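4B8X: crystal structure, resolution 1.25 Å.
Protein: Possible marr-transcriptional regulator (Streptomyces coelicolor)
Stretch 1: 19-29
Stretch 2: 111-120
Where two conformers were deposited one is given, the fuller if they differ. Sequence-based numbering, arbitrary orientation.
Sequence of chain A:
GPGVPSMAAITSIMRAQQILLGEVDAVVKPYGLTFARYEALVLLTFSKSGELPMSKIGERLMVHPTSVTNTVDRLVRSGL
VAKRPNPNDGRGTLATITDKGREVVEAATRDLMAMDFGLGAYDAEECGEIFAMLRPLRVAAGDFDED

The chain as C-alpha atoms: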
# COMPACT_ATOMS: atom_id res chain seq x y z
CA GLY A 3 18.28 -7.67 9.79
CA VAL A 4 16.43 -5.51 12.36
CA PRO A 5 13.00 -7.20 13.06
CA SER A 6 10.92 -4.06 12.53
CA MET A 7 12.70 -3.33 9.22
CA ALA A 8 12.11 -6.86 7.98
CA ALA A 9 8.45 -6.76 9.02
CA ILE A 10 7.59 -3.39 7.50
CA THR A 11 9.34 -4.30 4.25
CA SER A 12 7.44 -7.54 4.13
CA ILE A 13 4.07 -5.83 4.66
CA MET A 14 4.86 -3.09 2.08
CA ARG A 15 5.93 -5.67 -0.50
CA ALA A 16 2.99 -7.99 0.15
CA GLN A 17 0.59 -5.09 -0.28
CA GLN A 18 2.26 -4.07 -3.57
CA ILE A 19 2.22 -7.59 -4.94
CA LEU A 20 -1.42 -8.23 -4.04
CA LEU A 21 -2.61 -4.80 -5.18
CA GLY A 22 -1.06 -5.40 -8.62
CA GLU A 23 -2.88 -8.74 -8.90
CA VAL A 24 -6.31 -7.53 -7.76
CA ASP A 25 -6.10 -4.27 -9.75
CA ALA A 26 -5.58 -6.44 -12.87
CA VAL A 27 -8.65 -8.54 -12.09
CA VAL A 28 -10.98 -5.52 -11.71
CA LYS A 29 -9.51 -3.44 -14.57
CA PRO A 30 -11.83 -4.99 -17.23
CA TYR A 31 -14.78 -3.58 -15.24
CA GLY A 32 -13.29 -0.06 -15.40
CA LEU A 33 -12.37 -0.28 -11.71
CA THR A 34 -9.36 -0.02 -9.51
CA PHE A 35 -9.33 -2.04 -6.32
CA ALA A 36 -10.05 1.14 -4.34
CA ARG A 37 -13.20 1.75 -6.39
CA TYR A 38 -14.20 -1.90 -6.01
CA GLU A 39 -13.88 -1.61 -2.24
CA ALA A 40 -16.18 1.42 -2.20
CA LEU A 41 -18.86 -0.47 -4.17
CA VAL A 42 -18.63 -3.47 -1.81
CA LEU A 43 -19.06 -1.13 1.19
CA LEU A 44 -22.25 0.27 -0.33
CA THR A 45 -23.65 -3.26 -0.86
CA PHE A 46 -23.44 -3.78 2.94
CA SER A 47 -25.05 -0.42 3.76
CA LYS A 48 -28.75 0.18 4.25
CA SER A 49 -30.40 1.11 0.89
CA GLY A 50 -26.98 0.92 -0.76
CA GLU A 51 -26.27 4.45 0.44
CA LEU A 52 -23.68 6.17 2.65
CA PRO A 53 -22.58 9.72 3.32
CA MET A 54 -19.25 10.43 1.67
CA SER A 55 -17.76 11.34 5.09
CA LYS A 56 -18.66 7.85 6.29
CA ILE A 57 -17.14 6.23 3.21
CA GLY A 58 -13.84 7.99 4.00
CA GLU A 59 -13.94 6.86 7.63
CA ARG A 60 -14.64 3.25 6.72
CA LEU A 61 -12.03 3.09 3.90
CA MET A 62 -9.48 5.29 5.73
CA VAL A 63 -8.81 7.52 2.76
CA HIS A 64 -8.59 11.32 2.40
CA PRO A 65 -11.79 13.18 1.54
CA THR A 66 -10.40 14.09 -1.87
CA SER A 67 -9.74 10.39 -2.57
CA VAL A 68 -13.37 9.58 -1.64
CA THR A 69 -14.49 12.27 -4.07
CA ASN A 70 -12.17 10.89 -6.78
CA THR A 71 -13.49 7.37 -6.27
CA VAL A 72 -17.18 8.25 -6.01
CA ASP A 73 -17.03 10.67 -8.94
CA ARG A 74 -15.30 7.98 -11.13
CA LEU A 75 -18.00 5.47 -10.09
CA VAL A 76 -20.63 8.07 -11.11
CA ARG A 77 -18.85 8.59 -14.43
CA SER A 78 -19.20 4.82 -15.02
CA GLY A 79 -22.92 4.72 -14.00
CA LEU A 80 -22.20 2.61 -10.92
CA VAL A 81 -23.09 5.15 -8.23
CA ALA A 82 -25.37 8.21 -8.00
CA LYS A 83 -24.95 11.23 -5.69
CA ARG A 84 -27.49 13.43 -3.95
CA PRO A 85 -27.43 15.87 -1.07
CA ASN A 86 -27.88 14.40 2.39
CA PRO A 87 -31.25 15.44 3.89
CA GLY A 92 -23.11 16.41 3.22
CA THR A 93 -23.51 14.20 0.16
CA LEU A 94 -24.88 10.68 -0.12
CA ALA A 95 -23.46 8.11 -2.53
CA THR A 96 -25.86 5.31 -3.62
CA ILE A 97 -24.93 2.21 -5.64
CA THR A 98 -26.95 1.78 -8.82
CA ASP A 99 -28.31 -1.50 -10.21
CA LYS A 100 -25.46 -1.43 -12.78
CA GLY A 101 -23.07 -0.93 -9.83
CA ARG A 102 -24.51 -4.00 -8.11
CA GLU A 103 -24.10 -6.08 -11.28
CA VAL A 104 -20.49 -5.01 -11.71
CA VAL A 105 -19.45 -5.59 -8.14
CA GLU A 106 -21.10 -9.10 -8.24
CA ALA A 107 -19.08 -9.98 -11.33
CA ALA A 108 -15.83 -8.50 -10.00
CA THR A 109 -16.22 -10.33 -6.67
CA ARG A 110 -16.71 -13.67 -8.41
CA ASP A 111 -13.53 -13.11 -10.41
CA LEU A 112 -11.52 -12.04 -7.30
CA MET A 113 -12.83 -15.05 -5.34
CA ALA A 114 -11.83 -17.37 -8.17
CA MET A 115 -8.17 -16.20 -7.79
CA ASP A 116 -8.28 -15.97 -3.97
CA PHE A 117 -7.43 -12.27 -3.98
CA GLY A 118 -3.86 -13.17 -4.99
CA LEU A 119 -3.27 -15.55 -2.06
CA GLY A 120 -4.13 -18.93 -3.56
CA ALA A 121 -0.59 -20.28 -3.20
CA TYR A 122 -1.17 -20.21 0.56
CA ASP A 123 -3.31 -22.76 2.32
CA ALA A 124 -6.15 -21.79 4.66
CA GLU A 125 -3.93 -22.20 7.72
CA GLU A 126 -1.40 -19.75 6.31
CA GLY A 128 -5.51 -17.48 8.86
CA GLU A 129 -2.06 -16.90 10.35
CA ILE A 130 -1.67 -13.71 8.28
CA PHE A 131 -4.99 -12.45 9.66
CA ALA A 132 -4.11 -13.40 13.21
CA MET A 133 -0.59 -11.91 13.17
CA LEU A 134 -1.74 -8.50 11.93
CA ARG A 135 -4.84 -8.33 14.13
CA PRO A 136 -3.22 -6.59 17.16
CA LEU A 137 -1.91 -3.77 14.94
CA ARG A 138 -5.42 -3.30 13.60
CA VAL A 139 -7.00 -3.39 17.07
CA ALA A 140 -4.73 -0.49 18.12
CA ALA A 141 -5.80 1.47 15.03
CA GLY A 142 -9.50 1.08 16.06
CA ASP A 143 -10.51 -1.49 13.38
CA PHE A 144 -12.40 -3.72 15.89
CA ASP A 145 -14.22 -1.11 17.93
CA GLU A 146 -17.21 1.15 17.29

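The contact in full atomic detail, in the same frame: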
# COMPACT_ATOMS: atom_id res chain seq x y z
N ILE A 19 2.40 -6.40 -4.12
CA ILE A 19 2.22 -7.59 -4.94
C ILE A 19 0.72 -7.88 -5.09
O ILE A 19 0.21 -8.06 -6.20
CB ILE A 19 2.94 -8.77 -4.27
CG1 ILE A 19 4.47 -8.59 -4.32
CG2 ILE A 19 2.53 -10.08 -4.93
CD1 ILE A 19 5.21 -9.48 -3.33
N LEU A 20 -0.00 -7.91 -3.98
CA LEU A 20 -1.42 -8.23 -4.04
C LEU A 20 -2.21 -7.14 -4.75
O LEU A 20 -3.11 -7.45 -5.54
CB LEU A 20 -1.97 -8.47 -2.63
CG LEU A 20 -1.40 -9.70 -1.92
CD1 LEU A 20 -1.98 -9.79 -0.52
CD2 LEU A 20 -1.64 -10.96 -2.70
N LEU A 21 -1.90 -5.87 -4.50
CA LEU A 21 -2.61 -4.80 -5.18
C LEU A 21 -2.45 -4.93 -6.69
O LEU A 21 -3.41 -4.74 -7.43
CB LEU A 21 -2.13 -3.43 -4.70
CG LEU A 21 -2.85 -2.23 -5.30
CD1 LEU A 21 -4.35 -2.28 -4.98
CD2 LEU A 21 -2.21 -0.95 -4.82
N GLY A 22 -1.25 -5.23 -7.19
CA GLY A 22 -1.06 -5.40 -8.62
C GLY A 22 -1.98 -6.49 -9.16
O GLY A 22 -2.58 -6.32 -10.22
N GLU A 23 -2.05 -7.62 -8.47
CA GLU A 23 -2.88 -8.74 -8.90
C GLU A 23 -4.37 -8.39 -8.91
O GLU A 23 -5.07 -8.68 -9.89
CB GLU A 23 -2.62 -9.99 -8.04
CG GLU A 23 -1.26 -10.65 -8.29
CD GLU A 23 -1.23 -11.64 -9.45
OE1 GLU A 23 -2.24 -12.35 -9.70
OE2 GLU A 23 -0.18 -11.73 -10.11
N VAL A 24 -4.87 -7.81 -7.83
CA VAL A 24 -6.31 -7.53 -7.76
C VAL A 24 -6.70 -6.33 -8.62
O VAL A 24 -7.80 -6.34 -9.19
CB VAL A 24 -6.84 -7.39 -6.30
CG1 VAL A 24 -6.64 -8.70 -5.58
CG2 VAL A 24 -6.22 -6.22 -5.53
N ASP A 25 -5.83 -5.33 -8.79
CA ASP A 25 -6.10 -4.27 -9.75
C ASP A 25 -6.28 -4.88 -11.16
O ASP A 25 -7.15 -4.44 -11.92
CB ASP A 25 -4.97 -3.23 -9.80
CG ASP A 25 -5.12 -2.06 -8.78
OD1 ASP A 25 -6.20 -1.88 -8.17
OD2 ASP A 25 -4.13 -1.27 -8.62
N ALA A 26 -5.47 -5.87 -11.53
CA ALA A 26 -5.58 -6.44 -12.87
C ALA A 26 -6.90 -7.18 -13.05
O ALA A 26 -7.49 -7.18 -14.14
CB ALA A 26 -4.38 -7.35 -13.16
N VAL A 27 -7.40 -7.81 -11.99
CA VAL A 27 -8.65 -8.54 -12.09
C VAL A 27 -9.84 -7.58 -12.29
O VAL A 27 -10.79 -7.91 -13.00
CB VAL A 27 -8.86 -9.43 -10.84
CG1 VAL A 27 -10.24 -10.04 -10.83
CG2 VAL A 27 -7.81 -10.53 -10.74
N VAL A 28 -9.82 -6.42 -11.63
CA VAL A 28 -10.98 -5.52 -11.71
C VAL A 28 -10.88 -4.49 -12.82
O VAL A 28 -11.88 -3.84 -13.15
CB VAL A 28 -11.29 -4.84 -10.35
CG1 VAL A 28 -11.54 -5.89 -9.28
CG2 VAL A 28 -10.21 -3.88 -9.91
N LYS A 29 -9.71 -4.37 -13.45
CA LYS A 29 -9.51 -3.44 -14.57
C LYS A 29 -10.52 -3.61 -15.73
O LYS A 29 -11.00 -2.61 -16.23
CB LYS A 29 -8.06 -3.51 -15.07
CG LYS A 29 -7.69 -2.47 -16.13
CD LYS A 29 -6.27 -2.68 -16.65
CE LYS A 29 -5.92 -1.77 -17.81
NZ LYS A 29 -5.53 -0.43 -17.32
N ASP A 111 -14.85 -12.97 -9.83
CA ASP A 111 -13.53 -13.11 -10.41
C ASP A 111 -12.43 -13.09 -9.34
O ASP A 111 -11.50 -13.90 -9.38
CB ASP A 111 -13.26 -12.00 -11.42
CG ASP A 111 -14.02 -12.14 -12.72
OD1 ASP A 111 -14.70 -13.16 -12.94
OD2 ASP A 111 -13.93 -11.18 -13.52
N LEU A 112 -12.52 -12.15 -8.39
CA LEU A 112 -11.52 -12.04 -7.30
C LEU A 112 -11.51 -13.31 -6.45
O LEU A 112 -10.45 -13.82 -6.07
CB LEU A 112 -11.78 -10.80 -6.44
CG LEU A 112 -11.47 -9.49 -7.15
CD1 LEU A 112 -12.21 -8.36 -6.49
CD2 LEU A 112 -9.97 -9.27 -7.14
N MET A 113 -12.70 -13.83 -6.14
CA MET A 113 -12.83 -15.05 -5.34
C MET A 113 -12.18 -16.23 -6.06
O MET A 113 -11.52 -17.06 -5.45
CB MET A 113 -14.31 -15.37 -5.06
CG MET A 113 -15.01 -14.40 -4.12
SD MET A 113 -14.53 -14.56 -2.39
CE MET A 113 -15.37 -16.08 -1.94
N ALA A 114 -12.38 -16.28 -7.37
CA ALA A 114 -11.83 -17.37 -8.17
C ALA A 114 -10.29 -17.42 -8.09
O ALA A 114 -9.70 -18.49 -8.20
CB ALA A 114 -12.30 -17.25 -9.62
N MET A 115 -9.62 -16.27 -7.94
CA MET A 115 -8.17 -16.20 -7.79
C MET A 115 -7.70 -15.90 -6.36
O MET A 115 -6.54 -15.61 -6.14
CB MET A 115 -7.54 -15.22 -8.80
CG MET A 115 -8.14 -13.82 -8.94
SD MET A 115 -7.67 -12.70 -7.62
CE MET A 115 -5.96 -12.37 -8.04
N ASP A 116 -8.59 -16.09 -5.40
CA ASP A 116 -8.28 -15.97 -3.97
C ASP A 116 -7.61 -14.67 -3.60
O ASP A 116 -6.75 -14.63 -2.74
CB ASP A 116 -7.40 -17.12 -3.46
CG ASP A 116 -8.14 -18.38 -3.37
OD1 ASP A 116 -9.08 -18.44 -2.58
OD2 ASP A 116 -7.73 -19.31 -4.09
N PHE A 117 -8.00 -13.59 -4.28
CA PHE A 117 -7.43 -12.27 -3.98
C PHE A 117 -5.89 -12.28 -4.02
O PHE A 117 -5.26 -11.46 -3.35
CB PHE A 117 -7.97 -11.71 -2.63
CG PHE A 117 -9.43 -11.36 -2.69
CD1 PHE A 117 -10.41 -12.32 -2.54
CD2 PHE A 117 -9.80 -10.04 -2.91
CE1 PHE A 117 -11.74 -11.96 -2.60
CE2 PHE A 117 -11.13 -9.67 -2.94
CZ PHE A 117 -12.09 -10.63 -2.79
N GLY A 118 -5.31 -13.14 -4.85
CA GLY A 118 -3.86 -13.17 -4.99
C GLY A 118 -3.13 -14.09 -4.02
O GLY A 118 -1.90 -14.19 -4.08
N LEU A 119 -3.86 -14.80 -3.17
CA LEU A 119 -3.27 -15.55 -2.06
C LEU A 119 -3.46 -17.05 -2.19
O LEU A 119 -3.22 -17.78 -1.24
CB LEU A 119 -3.89 -15.06 -0.73
CG LEU A 119 -3.43 -13.64 -0.33
CD1 LEU A 119 -4.34 -13.01 0.71
CD2 LEU A 119 -1.99 -13.66 0.16
N GLY A 120 -3.82 -17.53 -3.37
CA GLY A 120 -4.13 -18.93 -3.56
C GLY A 120 -2.98 -19.90 -3.39
O GLY A 120 -3.22 -21.08 -3.21
O HOH W 1 -11.54 -10.14 -14.40

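Stretch 1 continues a helix that begins earlier in the chain, held by i to i+4 backbone bonds such as Val24 N to Leu20 O (2.9 Å) and Lys29 N to Asp25 O (3.0 Å). Stretch 2 enters as the last turn of a helix and then unwinds: Met115 is the first residue to leave helical phi/psi, and the chain continues through Asp116, Phe117 and Gly118 with positive phi values. Phe117 N to Leu112 O (3.0 Å) ties this segment back to the helix; Gly118 N to Met115 O (3.0 Å) lies within the segment itself. The two segments run in opposite senses, since CA atoms pair Leu20 with Gly118 (5.6 Å), Val24 with Phe117 (6.2 Å) and Val27 with Leu112 (6.6 Å). No direct hydrogen bond crosses between them; the 457 Å² buried, both sides summed, comes mainly from apolar packing.

Leu20 points toward the unwound segment. Its CD2 lies 3.5 Å from Gly118 O, and its CD1 meets Leu119 CD2 at 3.9 Å. The close approach depends on the glycine: an ideal CB on Gly118 would fall 2.8 Å from Leu20 CD2, a clash. The backbone angles of Gly118 (89/2) independently call for glycine, because that CB would also jam against the preceding carbonyl oxygen.

Leu21 points away, while the exposed Glu23 points toward stretch 2 and makes a loose contact, OE1 to Met115 CE 4.1 Å.

One turn beyond Leu20, Val24 is buried and packs CG1 against Leu112 and Phe117. That methyl is 3.7 Å from Leu112 CD2 and 4.3 Å from Phe117 CD2, approaching the ring obliquely. It also sits 3.8 Å from Phe117 O, a carbonyl oxygen buried here without a hydrogen-bonding partner anywhere in the model. Asp25 points away.

Val27 has the largest covered area in the contact, 75 Å². With chi1 in the t well, it places CG1 3.6 Å from Asp111 CB and 3.8 Å from Leu112 CD2, while CG2 reaches Met115 CE at 3.8 Å. Met115 follows a p, p, p path that brings its terminal methyl to this valine. The polar link lies beside these contacts: water 1 donates to Val27 O (2.7 Å from the water O) and to Asp111 OD2 (2.8 Å from the water O), bridging a backbone carbonyl and a carboxylate.

Val28 points sideways, yet its CG1 touches Leu112 CD1 at 3.8 Å. Leu112 CD2, which meets Val24 and Val27, is also 4.3 Å from Val28 CG1, completing the apolar seam.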